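Local coordinates for CELL WALL surface anchor family protein (Streptococcus pneumoniae, PDB 2WW8) that serves as the adhesin of the pneumococcal pilus and probably helps the bacterium recognise and attach to host cells, at residues P96-T102 / Q116-E122; N124-V129 / R722-I727; L62-V66 / Q105-Y110; K53-E57 / S730-K734; L141-Y145 / I718-R722. One frame throughout, in Å; residues are numbered along the deposited sequence.

In the fold
Near the start of the modelled chain, strand 48-55 lies beside strand 724-730, and contact 4 at its far end (53-57 with 730-734) closes a loop of 672 residues inside which all four other contacts lie. Contact 3 (62-66 with 105-110) and contact 1 (96-102 with 116-122) cross, their segments alternating along the chain within the transthyretin-like region. Contact 1 closes before contact 2 (124-129 with 722-727), which joins the two sheets of that region. Contact 5 (141-145 with 718-722) is nested inside contact 2 and shares Arg722 with it. Contacts 2, 4 and 5 thus tie the outgoing chain to the returning one.

Contact 1 (P96-T102 / Q116-E122); sequences PGTYTLT and QWTVEVE
Strands 97-102 and 116-121 run antiparallel, their axes 4.5 Å apart at closest approach and their directions 154° apart, with Gly97, Tyr99 and Leu101 in hydrogen-bonded pairs with Val121, Val119 and Trp117. The ladder is straightest at Leu101 N to Trp117 O (2.8 Å, 178° at the hydrogen), whereas Tyr99 N to Val119 O is bent and weak. Gly97 has a positive phi, at which a beta carbon would jam against the preceding carbonyl, so glycine suits the start of the strand. On the buried face, Leu101 CD1 lies 3.7 Å from Trp117 CE3, the two side chains meeting at a slant. The indole turns its edge to the Leu101 carbonyl, and the branched Val119 puts CG2 4.2 Å from Leu101 CB. With CG anti to its own carbonyl carbon (chi1 -61°), Tyr99 brings CD1 to 3.2 Å from Val119 O at the ring edge, while its hydroxyl is hydrogen-bonded to Lys95 O. Phe91 and Ile94 of strand 88-94 pack against this apolar face. The other face carries threonines, whose beta branching suits extended backbone: Thr98 CG2 meets Thr118 CG2 at 4.0 Å. Alternating apolar and polar residues mark a hairpin with one face in the core of a two-sheet sandwich, consistent with the prealbumin-like (transthyretin-clan) fold of this region.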
# COMPACT_ATOMS: atom_id res chain seq x y z
N PRO A 96 3.38 9.68 -41.92
CA PRO A 96 2.33 10.69 -41.99
C PRO A 96 2.08 11.20 -43.41
O PRO A 96 3.04 11.35 -44.17
CB PRO A 96 2.90 11.81 -41.12
CG PRO A 96 3.77 11.09 -40.10
CD PRO A 96 4.11 9.72 -40.64
N GLY A 97 0.83 11.47 -43.80
CA GLY A 97 0.53 11.95 -45.15
C GLY A 97 -0.61 11.22 -45.84
O GLY A 97 -1.34 10.43 -45.21
N THR A 98 -0.75 11.48 -47.14
CA THR A 98 -1.86 10.96 -47.94
C THR A 98 -1.32 10.07 -49.05
O THR A 98 -0.32 10.40 -49.68
CB THR A 98 -2.67 12.13 -48.51
OG1 THR A 98 -3.05 12.96 -47.42
CG2 THR A 98 -3.93 11.65 -49.23
N TYR A 99 -1.97 8.93 -49.26
CA TYR A 99 -1.49 7.92 -50.20
C TYR A 99 -2.58 7.46 -51.17
O TYR A 99 -3.76 7.45 -50.82
CB TYR A 99 -0.90 6.71 -49.46
CG TYR A 99 0.28 7.04 -48.57
CD1 TYR A 99 0.13 7.82 -47.41
CD2 TYR A 99 1.55 6.55 -48.88
CE1 TYR A 99 1.22 8.13 -46.61
CE2 TYR A 99 2.65 6.86 -48.07
CZ TYR A 99 2.47 7.65 -46.94
OH TYR A 99 3.57 7.94 -46.17
N THR A 100 -2.17 7.10 -52.40
CA THR A 100 -3.01 6.29 -53.27
C THR A 100 -2.44 4.87 -53.30
O THR A 100 -1.24 4.66 -53.48
CB THR A 100 -3.23 6.87 -54.69
OG1 THR A 100 -3.66 8.23 -54.57
CG2 THR A 100 -4.33 6.10 -55.45
N LEU A 101 -3.36 3.93 -53.06
CA LEU A 101 -3.17 2.48 -53.13
C LEU A 101 -3.84 1.94 -54.39
O LEU A 101 -5.03 2.18 -54.64
CB LEU A 101 -3.80 1.79 -51.92
CG LEU A 101 -3.44 0.43 -51.31
CD1 LEU A 101 -4.70 -0.44 -51.24
CD2 LEU A 101 -2.29 -0.37 -51.93
N THR A 102 -3.05 1.21 -55.18
CA THR A 102 -3.49 0.60 -56.45
C THR A 102 -3.05 -0.86 -56.52
O THR A 102 -1.96 -1.25 -56.07
CB THR A 102 -2.91 1.31 -57.70
OG1 THR A 102 -1.52 1.58 -57.48
CG2 THR A 102 -3.65 2.62 -58.02
N GLN A 116 -9.07 2.66 -57.10
CA GLN A 116 -7.90 3.23 -56.44
C GLN A 116 -8.32 3.71 -55.04
O GLN A 116 -9.28 4.46 -54.90
CB GLN A 116 -7.41 4.42 -57.25
CG GLN A 116 -6.64 4.09 -58.51
CD GLN A 116 -5.85 5.30 -58.98
OE1 GLN A 116 -6.42 6.38 -59.20
NE2 GLN A 116 -4.54 5.15 -59.12
N TRP A 117 -7.60 3.29 -54.01
CA TRP A 117 -7.96 3.69 -52.64
C TRP A 117 -7.08 4.81 -52.09
O TRP A 117 -5.88 4.84 -52.32
CB TRP A 117 -7.85 2.51 -51.68
CG TRP A 117 -8.74 1.37 -52.02
CD1 TRP A 117 -9.99 1.13 -51.53
CD2 TRP A 117 -8.44 0.31 -52.93
NE1 TRP A 117 -10.49 -0.03 -52.09
CE2 TRP A 117 -9.56 -0.55 -52.95
CE3 TRP A 117 -7.34 -0.00 -53.73
CZ2 TRP A 117 -9.61 -1.70 -53.74
CZ3 TRP A 117 -7.39 -1.15 -54.52
CH2 TRP A 117 -8.52 -1.99 -54.52
N THR A 118 -7.70 5.71 -51.33
CA THR A 118 -6.95 6.73 -50.59
C THR A 118 -6.62 6.28 -49.16
O THR A 118 -7.46 5.74 -48.44
CB THR A 118 -7.72 8.07 -50.62
OG1 THR A 118 -7.91 8.45 -51.98
CG2 THR A 118 -7.00 9.20 -49.86
N VAL A 119 -5.38 6.49 -48.77
CA VAL A 119 -4.87 6.06 -47.47
C VAL A 119 -4.18 7.24 -46.77
O VAL A 119 -3.05 7.61 -47.12
CB VAL A 119 -3.90 4.84 -47.59
CG1 VAL A 119 -3.25 4.49 -46.23
CG2 VAL A 119 -4.60 3.63 -48.19
N GLU A 120 -4.87 7.82 -45.79
CA GLU A 120 -4.30 8.84 -44.90
C GLU A 120 -3.68 8.24 -43.62
O GLU A 120 -4.32 7.44 -42.91
CB GLU A 120 -5.29 9.97 -44.61
CG GLU A 120 -6.67 9.51 -44.12
CD GLU A 120 -7.24 10.43 -43.04
OE1 GLU A 120 -6.96 11.65 -43.12
OE2 GLU A 120 -7.95 9.95 -42.12
N VAL A 121 -2.43 8.61 -43.37
CA VAL A 121 -1.74 8.34 -42.10
C VAL A 121 -1.55 9.66 -41.33
O VAL A 121 -0.87 10.59 -41.82
CB VAL A 121 -0.42 7.55 -42.26
CG1 VAL A 121 0.19 7.23 -40.90
CG2 VAL A 121 -0.67 6.24 -42.98
N GLU A 122 -2.18 9.74 -40.16
CA GLU A 122 -2.11 10.91 -39.28
C GLU A 122 -0.74 11.06 -38.62
O GLU A 122 0.02 10.08 -38.55
CB GLU A 122 -3.15 10.79 -38.17
CG GLU A 122 -4.59 10.62 -38.58
CD GLU A 122 -5.27 11.94 -38.77
OE1 GLU A 122 -5.54 12.64 -37.77
OE2 GLU A 122 -5.55 12.26 -39.94

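Contact 2 (N124-V129 / R722-I727); sequences NGRTTV and RKYPEI
Pro725 packs against Thr127 and Val129 in the close half of this contact, between strands 127-129 and 724-727, whose axes come within 6.7 Å of each other with no direct hydrogen bond. Pro725 CG sits 3.5 Å from Thr127 CG2, its ring crossing the threonine at about a right angle. Val129 CG1 and Ile727 CD1 meet tip to tip at 3.8 Å, branched aliphatics that fill the space between two sheets. Thr127 OG1 accepts from Lys49 N. The other half is looser and more polar: a water accepts from Thr127 N (3.0 Å) and donates to Lys723 O (2.7 Å), bridging the backbones. There Arg722, bent at chi3 (-97°), sets one guanidinium face under Arg126 CB. The two guanidinium planes are 15° apart and the NH1 atoms 4.0 Å apart, a like-charge approach probably eased by the carbonyls of Asp684 and Phe686, which bind Arg722 NH2. Asn124 OD1 accepts from Arg126 N, which lies above the amide's carbonyl plane, in an Asx turn, while ND2 is bonded to Glu685 O. Apolar side chains facing each other across two sheets are the core of a beta sandwich, here completed by a strand from the returning chain.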
# COMPACT_ATOMS: atom_id res chain seq x y z
N ASN A 124 0.06 10.92 -35.60
CA ASN A 124 0.17 9.83 -34.60
C ASN A 124 0.14 8.37 -35.09
O ASN A 124 0.04 7.44 -34.28
CB ASN A 124 -0.93 10.01 -33.54
CG ASN A 124 -2.33 9.73 -34.08
OD1 ASN A 124 -2.51 9.41 -35.25
ND2 ASN A 124 -3.33 9.85 -33.22
N GLY A 125 0.21 8.17 -36.41
CA GLY A 125 0.21 6.85 -37.04
C GLY A 125 -1.13 6.16 -37.24
O GLY A 125 -1.21 4.97 -37.55
N ARG A 126 -2.20 6.93 -37.08
CA ARG A 126 -3.55 6.44 -37.30
C ARG A 126 -3.79 6.29 -38.81
O ARG A 126 -3.73 7.27 -39.57
CB ARG A 126 -4.51 7.47 -36.74
CG ARG A 126 -5.89 7.45 -37.29
CD ARG A 126 -6.75 6.73 -36.32
NE ARG A 126 -7.99 7.47 -36.20
CZ ARG A 126 -8.18 8.54 -35.43
NH1 ARG A 126 -7.21 9.04 -34.67
NH2 ARG A 126 -9.37 9.12 -35.44
N THR A 127 -4.06 5.06 -39.23
CA THR A 127 -4.19 4.73 -40.65
C THR A 127 -5.65 4.54 -41.05
O THR A 127 -6.34 3.64 -40.55
CB THR A 127 -3.44 3.43 -40.97
OG1 THR A 127 -2.05 3.61 -40.68
CG2 THR A 127 -3.63 3.03 -42.44
N THR A 128 -6.10 5.36 -41.99
CA THR A 128 -7.49 5.28 -42.47
C THR A 128 -7.55 5.04 -43.99
O THR A 128 -6.83 5.68 -44.76
CB THR A 128 -8.24 6.58 -42.11
OG1 THR A 128 -8.02 6.88 -40.73
CG2 THR A 128 -9.73 6.49 -42.40
N VAL A 129 -8.41 4.12 -44.42
CA VAL A 129 -8.64 3.95 -45.86
C VAL A 129 -9.93 4.69 -46.21
O VAL A 129 -10.99 4.22 -45.82
CB VAL A 129 -8.71 2.45 -46.23
CG1 VAL A 129 -8.83 2.27 -47.74
CG2 VAL A 129 -7.48 1.72 -45.69
N ARG A 722 -2.33 0.77 -31.50
CA ARG A 722 -3.44 1.11 -32.38
C ARG A 722 -3.77 -0.07 -33.30
O ARG A 722 -2.87 -0.81 -33.73
CB ARG A 722 -3.06 2.34 -33.16
CG ARG A 722 -4.24 3.17 -33.58
CD ARG A 722 -3.57 4.40 -34.15
NE ARG A 722 -3.52 5.47 -33.17
CZ ARG A 722 -4.63 6.03 -32.72
NH1 ARG A 722 -5.79 5.58 -33.18
NH2 ARG A 722 -4.58 7.01 -31.82
N LYS A 723 -5.05 -0.28 -33.57
CA LYS A 723 -5.47 -1.29 -34.56
C LYS A 723 -5.22 -0.84 -35.99
O LYS A 723 -5.26 0.35 -36.32
CB LYS A 723 -6.93 -1.67 -34.39
CG LYS A 723 -7.16 -2.58 -33.21
CD LYS A 723 -8.61 -2.48 -32.83
CE LYS A 723 -8.88 -3.12 -31.48
NZ LYS A 723 -10.21 -3.81 -31.65
N TYR A 724 -4.96 -1.81 -36.86
CA TYR A 724 -4.71 -1.45 -38.25
C TYR A 724 -5.89 -1.86 -39.13
O TYR A 724 -6.57 -2.84 -38.85
CB TYR A 724 -3.36 -1.99 -38.76
CG TYR A 724 -3.33 -3.49 -38.79
CD1 TYR A 724 -3.93 -4.18 -39.85
CD2 TYR A 724 -2.73 -4.20 -37.76
CE1 TYR A 724 -3.93 -5.55 -39.88
CE2 TYR A 724 -2.72 -5.59 -37.79
CZ TYR A 724 -3.32 -6.25 -38.86
OH TYR A 724 -3.35 -7.61 -38.92
N PRO A 725 -6.14 -1.07 -40.19
CA PRO A 725 -7.16 -1.46 -41.20
C PRO A 725 -6.75 -2.61 -42.12
O PRO A 725 -5.62 -2.64 -42.62
CB PRO A 725 -7.39 -0.16 -42.00
CG PRO A 725 -6.15 0.63 -41.80
CD PRO A 725 -5.51 0.22 -40.49
N GLU A 726 -7.69 -3.55 -42.30
CA GLU A 726 -7.59 -4.65 -43.25
C GLU A 726 -8.74 -4.58 -44.27
O GLU A 726 -9.91 -4.81 -43.95
CB GLU A 726 -7.54 -6.00 -42.52
CG GLU A 726 -7.78 -7.19 -43.41
CD GLU A 726 -8.42 -8.31 -42.64
OE1 GLU A 726 -7.65 -8.95 -41.89
OE2 GLU A 726 -9.66 -8.55 -42.79
N ILE A 727 -8.39 -4.22 -45.51
CA ILE A 727 -9.34 -4.34 -46.63
C ILE A 727 -9.39 -5.76 -47.17
O ILE A 727 -8.35 -6.39 -47.43
CB ILE A 727 -9.04 -3.45 -47.82
CG1 ILE A 727 -8.91 -2.00 -47.38
CG2 ILE A 727 -10.22 -3.51 -48.77
CD1 ILE A 727 -7.70 -1.33 -47.97
O HOH W 1 -4.27 2.55 -37.60

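Contact 3 (L62-V66 / Q105-Y110); sequences LGDAV and QPPVGY
Gln105 O receives the shortest polar bond here, from Val66 N at 2.8 Å, with the donor nearly in line with the carbonyl. The return bond from Gln105 N to Val66 O is weak at 3.3 Å, and the two residues form a single antiparallel hydrogen-bonded pair. Their side chains lie on one face of the sheet, Gln105 CG 3.6 Å from Val66 CB. Gln105 holds CG between its backbone N and carbonyl carbon (chi1 78°), which brings the aliphatic part of its chain against the valine. Past this pair the chains are irregular and Pro107 takes over. Pro107, which has no N-H to satisfy, puts CD 3.9 Å from Ala65 CB and CG 3.6 Å from Leu62 CD2, the leucine crossing it at about a right angle. Leu62 CD2 also stands over the centre of the Tyr110 ring, 4.1 Å from the centroid and 7° off the normal, a CH-pi contact; Leu62 CD1 lies nearer the phenol end, 4.0 Å from Tyr110 CZ. Leu62 CD2 thus fits the corner that the proline and the aromatic ring make, and the Tyr110 hydroxyl is tied to Glu57 N. A type II turn from Pro107 to Tyr110 carries the ring there, with Gly109 at phi 105°, an angle well suited to glycine. The contact joins two loops at one end of the prealbumin-like sandwich.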
# COMPACT_ATOMS: atom_id res chain seq x y z
N LEU A 62 -6.68 -15.73 -51.83
CA LEU A 62 -5.90 -15.62 -53.07
C LEU A 62 -4.45 -15.16 -52.85
O LEU A 62 -4.21 -14.15 -52.15
CB LEU A 62 -6.56 -14.60 -54.01
CG LEU A 62 -7.60 -14.87 -55.09
CD1 LEU A 62 -8.55 -15.99 -54.73
CD2 LEU A 62 -8.34 -13.57 -55.39
N GLY A 63 -3.50 -15.86 -53.45
CA GLY A 63 -2.08 -15.49 -53.37
C GLY A 63 -1.61 -14.64 -54.54
O GLY A 63 -2.33 -14.47 -55.53
N ASP A 64 -0.41 -14.09 -54.41
CA ASP A 64 0.33 -13.53 -55.55
C ASP A 64 -0.14 -12.18 -56.14
O ASP A 64 0.39 -11.74 -57.15
CB ASP A 64 0.54 -14.58 -56.66
CG ASP A 64 1.22 -15.87 -56.16
OD1 ASP A 64 1.73 -15.89 -55.02
OD2 ASP A 64 1.28 -16.88 -56.90
N ALA A 65 -1.12 -11.53 -55.51
CA ALA A 65 -1.51 -10.16 -55.89
C ALA A 65 -0.43 -9.11 -55.59
O ALA A 65 0.42 -9.32 -54.70
CB ALA A 65 -2.85 -9.78 -55.23
N VAL A 66 -0.45 -7.99 -56.31
CA VAL A 66 0.65 -7.02 -56.24
C VAL A 66 0.12 -5.58 -56.09
O VAL A 66 -0.61 -5.09 -56.96
CB VAL A 66 1.70 -7.21 -57.39
CG1 VAL A 66 2.47 -5.92 -57.72
CG2 VAL A 66 2.68 -8.34 -57.07
N GLN A 105 -0.84 -5.74 -60.20
CA GLN A 105 -1.35 -6.95 -60.84
C GLN A 105 -2.26 -7.76 -59.90
O GLN A 105 -1.98 -7.84 -58.70
CB GLN A 105 -0.21 -7.78 -61.45
CG GLN A 105 0.62 -8.62 -60.49
CD GLN A 105 1.62 -9.51 -61.22
OE1 GLN A 105 2.21 -9.11 -62.21
NE2 GLN A 105 1.81 -10.72 -60.71
N PRO A 106 -3.37 -8.31 -60.42
CA PRO A 106 -4.26 -9.25 -59.70
C PRO A 106 -3.73 -10.68 -59.72
O PRO A 106 -2.81 -10.95 -60.50
CB PRO A 106 -5.57 -9.16 -60.50
CG PRO A 106 -5.14 -8.81 -61.89
CD PRO A 106 -3.93 -7.91 -61.73
N PRO A 107 -4.28 -11.61 -58.90
CA PRO A 107 -3.86 -13.02 -59.00
C PRO A 107 -4.20 -13.61 -60.36
O PRO A 107 -5.06 -13.06 -61.06
CB PRO A 107 -4.69 -13.73 -57.92
CG PRO A 107 -5.21 -12.67 -57.02
CD PRO A 107 -5.28 -11.40 -57.84
N VAL A 108 -3.52 -14.69 -60.74
CA VAL A 108 -3.80 -15.33 -62.03
C VAL A 108 -5.19 -15.96 -61.97
O VAL A 108 -5.52 -16.65 -60.99
CB VAL A 108 -2.68 -16.32 -62.46
CG1 VAL A 108 -1.47 -15.54 -63.00
CG2 VAL A 108 -2.27 -17.28 -61.33
N GLY A 109 -6.00 -15.71 -62.99
CA GLY A 109 -7.40 -16.16 -63.02
C GLY A 109 -8.43 -15.07 -62.79
O GLY A 109 -9.58 -15.23 -63.18
N TYR A 110 -8.02 -13.96 -62.16
CA TYR A 110 -8.93 -12.92 -61.66
C TYR A 110 -8.83 -11.57 -62.41
O TYR A 110 -7.74 -11.14 -62.79
CB TYR A 110 -8.78 -12.77 -60.12
CG TYR A 110 -9.33 -14.01 -59.42
CD1 TYR A 110 -10.66 -14.06 -58.98
CD2 TYR A 110 -8.53 -15.15 -59.26
CE1 TYR A 110 -11.18 -15.23 -58.39
CE2 TYR A 110 -9.03 -16.31 -58.66
CZ TYR A 110 -10.36 -16.34 -58.23
OH TYR A 110 -10.83 -17.50 -57.65

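Contact 4 (K53-E57 / S730-K734); sequences KETGE and SKEKK
Over one face of the Glu54 carboxylate stands Lys731 CG, near OE1, with Lys731 CD oblique to the group and 3.2 Å from Glu54 OE1; Lys733 NZ stands well out of the Glu57 carboxylate plane. In the first pair the chains cross at a slant, and bends at chi2, chi3 and chi4 turn the end of Lys731 so that NZ stays 4.4 Å from Glu54 OE2, beyond a salt bridge. Glu103 also lies near, in a long, weak ion pair with Lys731 NZ and close to Glu54 OE2, so the lysine probably offsets part of the acids' repulsion. In the second pair OE1 of Glu57 is 2.9 Å from NZ of Lys733, a salt bridge whose hydrogen bond is weak, in keeping with the out-of-plane approach. Lys733 starts with CG anti to the backbone N (chi1 -152°) and bends at chi2, which carries its long chain across to the acid. Between the two charged pairs the backbones meet in a parallel bridge of Thr55 with Ser730. Here Lys731 N donates to Thr55 O at 2.9 Å and 168°. Thr55, beta-branched and suited to a strand, and Ser730, small and polar, place their hydroxyl oxygens on the same face, 3.6 Å apart. The straight backbone bond sets the alignment, while the weak salt bridge at the exposed end and the longer Glu54-Lys731 approach probably add attraction that depends on ionic strength.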
# COMPACT_ATOMS: atom_id res chain seq x y z
N LYS A 53 -6.31 -8.13 -48.07
CA LYS A 53 -6.64 -9.52 -48.36
C LYS A 53 -7.46 -9.55 -49.65
O LYS A 53 -8.27 -8.64 -49.88
CB LYS A 53 -7.49 -10.16 -47.26
CG LYS A 53 -6.74 -10.54 -46.00
CD LYS A 53 -7.62 -11.35 -45.07
CE LYS A 53 -6.76 -11.94 -43.98
NZ LYS A 53 -7.45 -13.12 -43.39
N GLU A 54 -7.25 -10.61 -50.45
CA GLU A 54 -8.07 -10.91 -51.64
C GLU A 54 -8.73 -12.29 -51.57
O GLU A 54 -8.06 -13.30 -51.32
CB GLU A 54 -7.25 -10.76 -52.92
CG GLU A 54 -6.60 -9.38 -53.07
CD GLU A 54 -6.48 -8.94 -54.52
OE1 GLU A 54 -6.54 -9.83 -55.40
OE2 GLU A 54 -6.34 -7.72 -54.76
N THR A 55 -10.05 -12.31 -51.74
CA THR A 55 -10.78 -13.58 -51.87
C THR A 55 -11.39 -13.81 -53.28
O THR A 55 -11.54 -12.88 -54.08
CB THR A 55 -11.88 -13.75 -50.79
OG1 THR A 55 -12.90 -12.75 -50.98
CG2 THR A 55 -11.28 -13.71 -49.38
N GLY A 56 -11.75 -15.06 -53.57
CA GLY A 56 -12.34 -15.43 -54.85
C GLY A 56 -13.36 -16.54 -54.65
O GLY A 56 -14.30 -16.37 -53.87
N GLU A 57 -13.14 -17.66 -55.35
CA GLU A 57 -13.97 -18.88 -55.35
C GLU A 57 -14.86 -19.11 -54.13
O GLU A 57 -14.45 -19.79 -53.18
CB GLU A 57 -13.09 -20.12 -55.58
CG GLU A 57 -13.72 -21.23 -56.45
CD GLU A 57 -14.06 -20.79 -57.88
OE1 GLU A 57 -13.94 -19.58 -58.20
OE2 GLU A 57 -14.46 -21.65 -58.71
N SER A 730 -13.05 -8.74 -52.65
CA SER A 730 -13.70 -9.79 -53.43
C SER A 730 -13.41 -9.65 -54.93
O SER A 730 -13.84 -8.71 -55.59
CB SER A 730 -15.21 -9.78 -53.17
OG SER A 730 -15.43 -10.36 -51.90
N LYS A 731 -12.65 -10.60 -55.47
CA LYS A 731 -12.22 -10.49 -56.86
C LYS A 731 -13.17 -11.26 -57.79
O LYS A 731 -13.76 -12.27 -57.37
CB LYS A 731 -10.75 -10.94 -56.92
CG LYS A 731 -9.73 -9.89 -56.49
CD LYS A 731 -8.76 -9.49 -57.63
CE LYS A 731 -9.16 -8.25 -58.45
NZ LYS A 731 -9.46 -6.96 -57.73
N GLU A 732 -13.36 -10.79 -59.03
CA GLU A 732 -14.17 -11.51 -60.03
C GLU A 732 -13.27 -12.37 -60.93
O GLU A 732 -12.34 -11.86 -61.56
CB GLU A 732 -15.03 -10.61 -60.94
CG GLU A 732 -15.65 -9.34 -60.33
CD GLU A 732 -16.98 -9.58 -59.61
OE1 GLU A 732 -17.92 -10.13 -60.23
OE2 GLU A 732 -17.10 -9.19 -58.41
N LYS A 733 -13.55 -13.67 -60.98
CA LYS A 733 -12.93 -14.54 -61.98
C LYS A 733 -12.98 -13.86 -63.36
O LYS A 733 -14.03 -13.38 -63.78
CB LYS A 733 -13.64 -15.88 -62.03
CG LYS A 733 -12.78 -17.05 -62.46
CD LYS A 733 -12.28 -17.84 -61.27
CE LYS A 733 -12.10 -19.30 -61.65
NZ LYS A 733 -12.09 -20.13 -60.42
N LYS A 734 -11.85 -13.79 -64.05
CA LYS A 734 -11.87 -13.27 -65.43
C LYS A 734 -12.24 -14.33 -66.45
O LYS A 734 -11.88 -15.51 -66.35
CB LYS A 734 -10.61 -12.50 -65.83
CG LYS A 734 -9.27 -13.21 -65.67
CD LYS A 734 -8.64 -13.54 -67.02
CE LYS A 734 -8.02 -12.34 -67.72
NZ LYS A 734 -9.05 -11.29 -67.91

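Contact 5 (L141-Y145 / I718-R722); sequences LSDQY and IRDVR
Arg719 reaches across to Leu141, Ser142 and Tyr145 with a chain that leaves CB pointing toward them. CG lies between the backbone N and carbonyl carbon (chi1 62°), and from there the chain is extended to NE, giving the full reach that arginine offers. CD passes 4.0 Å from Leu141 CD2, and NE comes to 3.7 Å from the same methyl while donating to His172 O. Leu141 CD2 rests over one guanidinium face, offset toward its rim, and also touches Val721 CB at 3.6 Å; leucine suits this place because one methyl can serve both neighbours. At the tip the grip is end-on. Arg719 NH2 gives a hydrogen bond to Ser142 O (2.8 Å, 156°) close to the guanidinium plane, and Arg719 NH1 bonds Ser142 OG at 3.2 Å, almost exactly in that plane, besides a weak bond to Ser142 O. Small Ser142 thus offers a carbonyl and a hydroxyl to two nitrogens at once, and its carbonyl also receives Gln171 NE2. The Tyr145 ring stands 68° from the guanidinium plane, with Tyr145 CZ 3.3 Å from Arg719 NH2, while its hydroxyl is bonded to His172 N. Asn689 O takes a further bond from NH1. Neutral oxygens rather than a carboxylate meet the guanidinium in this set of bonds, which implies that hydrogen-bond geometry, more than ion pairing, holds the outgoing and returning chains together here.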
# COMPACT_ATOMS: atom_id res chain seq x y z
N LEU A 141 1.42 -5.55 -28.79
CA LEU A 141 2.08 -4.45 -28.08
C LEU A 141 3.59 -4.64 -28.16
O LEU A 141 4.05 -5.77 -28.26
CB LEU A 141 1.65 -4.46 -26.62
CG LEU A 141 0.36 -3.75 -26.22
CD1 LEU A 141 0.06 -4.21 -24.84
CD2 LEU A 141 0.53 -2.24 -26.23
N SER A 142 4.38 -3.56 -28.18
CA SER A 142 5.83 -3.72 -28.17
C SER A 142 6.34 -4.16 -26.79
O SER A 142 5.62 -4.05 -25.78
CB SER A 142 6.49 -2.41 -28.60
OG SER A 142 6.44 -1.42 -27.57
N ASP A 143 7.59 -4.62 -26.74
CA ASP A 143 8.27 -5.00 -25.49
C ASP A 143 9.20 -3.94 -24.89
O ASP A 143 10.09 -4.27 -24.10
CB ASP A 143 9.03 -6.33 -25.67
CG ASP A 143 10.24 -6.20 -26.60
OD1 ASP A 143 10.45 -5.11 -27.19
OD2 ASP A 143 10.98 -7.21 -26.75
N GLN A 144 8.96 -2.68 -25.26
CA GLN A 144 9.67 -1.51 -24.72
C GLN A 144 9.00 -0.84 -23.52
O GLN A 144 7.87 -0.39 -23.60
CB GLN A 144 9.86 -0.46 -25.83
CG GLN A 144 10.64 -1.01 -27.01
CD GLN A 144 12.08 -1.31 -26.64
OE1 GLN A 144 12.53 -2.46 -26.70
NE2 GLN A 144 12.83 -0.28 -26.26
N TYR A 145 9.72 -0.75 -22.41
CA TYR A 145 9.19 -0.16 -21.17
C TYR A 145 10.21 0.80 -20.60
O TYR A 145 11.39 0.46 -20.54
CB TYR A 145 8.95 -1.25 -20.12
CG TYR A 145 7.94 -2.26 -20.60
CD1 TYR A 145 6.57 -2.05 -20.40
CD2 TYR A 145 8.34 -3.40 -21.29
CE1 TYR A 145 5.63 -2.96 -20.88
CE2 TYR A 145 7.41 -4.31 -21.76
CZ TYR A 145 6.06 -4.09 -21.55
OH TYR A 145 5.14 -4.99 -22.02
N ILE A 718 0.41 4.82 -18.86
CA ILE A 718 -0.48 3.88 -19.56
C ILE A 718 -0.22 4.03 -21.05
O ILE A 718 0.25 5.11 -21.51
CB ILE A 718 -1.98 4.13 -19.23
CG1 ILE A 718 -2.39 5.55 -19.65
CG2 ILE A 718 -2.24 3.85 -17.73
CD1 ILE A 718 -3.87 5.83 -19.55
N ARG A 719 -0.48 2.95 -21.79
CA ARG A 719 -0.38 3.00 -23.24
C ARG A 719 -1.42 2.11 -23.90
O ARG A 719 -2.13 1.37 -23.22
CB ARG A 719 1.00 2.52 -23.70
CG ARG A 719 1.23 1.07 -23.29
CD ARG A 719 2.41 0.51 -24.03
NE ARG A 719 2.77 -0.84 -23.61
CZ ARG A 719 3.70 -1.54 -24.23
NH1 ARG A 719 4.32 -1.00 -25.26
NH2 ARG A 719 4.00 -2.77 -23.82
N ASP A 720 -1.48 2.18 -25.23
CA ASP A 720 -2.27 1.23 -26.02
C ASP A 720 -1.58 1.04 -27.37
O ASP A 720 -0.65 1.80 -27.68
CB ASP A 720 -3.73 1.68 -26.25
CG ASP A 720 -4.65 0.52 -26.64
OD1 ASP A 720 -4.26 -0.67 -26.58
OD2 ASP A 720 -5.80 0.78 -27.04
N VAL A 721 -2.02 0.05 -28.14
CA VAL A 721 -1.43 -0.20 -29.46
C VAL A 721 -2.56 -0.03 -30.47
O VAL A 721 -3.65 -0.58 -30.28
CB VAL A 721 -0.75 -1.60 -29.58
CG1 VAL A 721 -1.72 -2.74 -29.28
CG2 VAL A 721 -0.17 -1.83 -30.98
N ARG A 722 -2.33 0.77 -31.50
CA ARG A 722 -3.44 1.11 -32.38
C ARG A 722 -3.77 -0.07 -33.30
O ARG A 722 -2.87 -0.81 -33.73
CB ARG A 722 -3.06 2.34 -33.16
CG ARG A 722 -4.24 3.17 -33.58
CD ARG A 722 -3.57 4.40 -34.15
NE ARG A 722 -3.52 5.47 -33.17
CZ ARG A 722 -4.63 6.03 -32.72
NH1 ARG A 722 -5.79 5.58 -33.18
NH2 ARG A 722 -4.58 7.01 -31.82